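Local coordinates for putative type I restriction enzyme R protein (Bacteroides fragilis NCTC 9343, PDB 3EVY) that probably serves as the restriction subunit of a type I system, needed for DNA cleavage and ATP hydrolysis, and is represented here by a fragment of its C-terminal part, at residues Glu18-Met23 / Arg58-Val63. Residues are numbered along the deposited sequence; the frame is centred on the assembly and turned at random.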
# COMPACT_ATOMS: atom_id res chain seq x y z
N GLU A 18 8.18 3.44 -9.31
CA GLU A 18 9.32 2.70 -8.76
C GLU A 18 9.37 2.76 -7.24
O GLU A 18 9.53 1.74 -6.59
CB GLU A 18 10.62 3.28 -9.34
CG GLU A 18 11.83 2.54 -8.82
CD GLU A 18 13.12 3.12 -9.37
OE1 GLU A 18 13.10 3.61 -10.54
OE2 GLU A 18 14.12 3.10 -8.61
N ARG A 19 9.24 3.95 -6.66
CA ARG A 19 9.06 4.12 -5.23
C ARG A 19 7.86 3.29 -4.67
O ARG A 19 7.96 2.70 -3.59
CB ARG A 19 8.76 5.58 -4.87
CG ARG A 19 9.98 6.45 -4.64
CD ARG A 19 9.64 7.97 -4.65
NE ARG A 19 8.83 8.31 -3.48
CZ ARG A 19 8.14 9.43 -3.34
NH1 ARG A 19 8.17 10.36 -4.29
NH2 ARG A 19 7.42 9.63 -2.24
N PHE A 20 6.71 3.32 -5.34
CA PHE A 20 5.51 2.60 -4.79
C PHE A 20 5.83 1.10 -4.72
O PHE A 20 5.51 0.42 -3.73
CB PHE A 20 4.26 2.76 -5.67
CG PHE A 20 3.08 1.98 -5.12
CD1 PHE A 20 2.31 2.52 -4.11
CD2 PHE A 20 2.89 0.66 -5.45
CE1 PHE A 20 1.31 1.76 -3.51
CE2 PHE A 20 1.87 -0.08 -4.87
CZ PHE A 20 1.09 0.47 -3.93
N ASN A 21 6.49 0.60 -5.78
CA ASN A 21 6.72 -0.83 -5.89
C ASN A 21 7.75 -1.34 -4.86
O ASN A 21 7.66 -2.50 -4.36
CB ASN A 21 7.07 -1.24 -7.32
CG ASN A 21 5.87 -1.22 -8.25
OD1 ASN A 21 4.70 -1.18 -7.80
ND2 ASN A 21 6.14 -1.29 -9.54
N GLU A 22 8.73 -0.51 -4.57
CA GLU A 22 9.68 -0.84 -3.49
C GLU A 22 9.02 -0.83 -2.14
O GLU A 22 9.27 -1.72 -1.30
CB GLU A 22 10.90 0.10 -3.51
CG GLU A 22 11.74 -0.12 -4.74
CD GLU A 22 12.77 1.02 -5.00
OE1 GLU A 22 12.84 2.00 -4.18
OE2 GLU A 22 13.48 0.94 -6.05
N MET A 23 8.23 0.21 -1.89
CA MET A 23 7.42 0.32 -0.66
C MET A 23 6.49 -0.90 -0.54
O MET A 23 6.37 -1.46 0.53
CB MET A 23 6.54 1.53 -0.75
CG MET A 23 5.98 2.08 0.54
SD MET A 23 5.31 3.80 0.27
CE MET A 23 6.85 4.37 -0.66
N ARG A 58 -1.20 7.06 -0.03
CA ARG A 58 -0.98 8.43 -0.54
C ARG A 58 -0.22 8.40 -1.85
O ARG A 58 -0.55 9.15 -2.80
CB ARG A 58 -0.24 9.28 0.51
CG ARG A 58 -1.13 9.71 1.68
CD ARG A 58 -0.39 10.47 2.78
NE ARG A 58 0.20 11.71 2.26
CZ ARG A 58 -0.43 12.88 2.18
NH1 ARG A 58 -1.70 13.02 2.59
NH2 ARG A 58 0.22 13.93 1.66
N LEU A 59 0.73 7.47 -1.96
CA LEU A 59 1.56 7.38 -3.13
C LEU A 59 0.73 6.74 -4.27
O LEU A 59 0.81 7.13 -5.45
CB LEU A 59 2.81 6.55 -2.82
CG LEU A 59 3.88 6.26 -3.86
CD1 LEU A 59 4.22 7.53 -4.67
CD2 LEU A 59 5.19 5.74 -3.12
N ARG A 60 -0.07 5.76 -3.92
CA ARG A 60 -0.98 5.18 -4.91
C ARG A 60 -1.93 6.26 -5.47
O ARG A 60 -2.17 6.32 -6.65
CB ARG A 60 -1.78 4.06 -4.32
CG ARG A 60 -2.51 3.20 -5.36
CD ARG A 60 -2.34 1.76 -4.98
NE ARG A 60 -3.05 0.89 -5.87
CZ ARG A 60 -2.70 -0.34 -6.18
NH1 ARG A 60 -3.43 -0.99 -7.04
NH2 ARG A 60 -1.58 -0.89 -5.72
N ASN A 61 -2.47 7.12 -4.63
CA ASN A 61 -3.41 8.16 -5.10
C ASN A 61 -2.68 9.18 -5.97
O ASN A 61 -3.21 9.72 -6.95
CB ASN A 61 -4.10 8.82 -3.89
CG ASN A 61 -5.30 8.02 -3.46
OD1 ASN A 61 -5.89 7.33 -4.29
ND2 ASN A 61 -5.64 8.04 -2.15
N GLU A 62 -1.41 9.39 -5.64
CA GLU A 62 -0.55 10.30 -6.33
C GLU A 62 -0.24 9.82 -7.75
O GLU A 62 -0.40 10.57 -8.70
CB GLU A 62 0.78 10.43 -5.50
CG GLU A 62 1.87 11.22 -6.17
CD GLU A 62 2.90 11.85 -5.19
OE1 GLU A 62 3.49 12.86 -5.59
OE2 GLU A 62 3.15 11.35 -4.06
N VAL A 63 0.14 8.56 -7.91
CA VAL A 63 0.25 7.99 -9.29
C VAL A 63 -1.05 7.95 -10.06
O VAL A 63 -1.03 8.06 -11.25
CB VAL A 63 1.01 6.61 -9.37
CG1 VAL A 63 2.40 6.74 -8.70
CG2 VAL A 63 0.19 5.54 -8.70
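Leu59 reaches across to helix 12-30 and meets Arg19, Phe20 and Met23 there, chiefly through one methyl, CD2. Leu59 CD2 lies 3.6 Å from Phe20 CA and 4.0 Å from Arg19 CB, so it packs against the backbone as well as the side chains. Leu59 CG sits at the edge of the Phe20 ring, near its plane, and 4.0 Å from Phe20 CB. Met23 bends at its last torsion (chi3 -47°), which places CE 3.3 Å from Leu59 CD2, tighter than ordinary carbon contact.

The second kind of contact is between aromatic ring and arginine. Phe20 CE1 rests 3.9 Å from Arg60 CB, and Phe20 CZ lies 3.5 Å from Arg60 NH2, at the edge of the guanidinium. Ring and guanidinium planes are 72° apart, so the two groups are not stacked. The guanidinium is held by other residues: Arg60 NH1 forms a salt bridge with Glu78, NH2 donates to Ile76 O, and Phe81 makes a cation-pi contact.

No hydrogen bond links the segments, whose axes approach to 10.0 Å, roughly antiparallel (signed crossing angle -151°). This is core packing of helices 12-30 and 43-63 in an all-helical piece of the R subunit's C-terminal region. Met56, one turn before Leu59, extends it against Phe20 and Met23, while Leu74, in the loop leading to helix 78-91, touches Phe20 and Arg60.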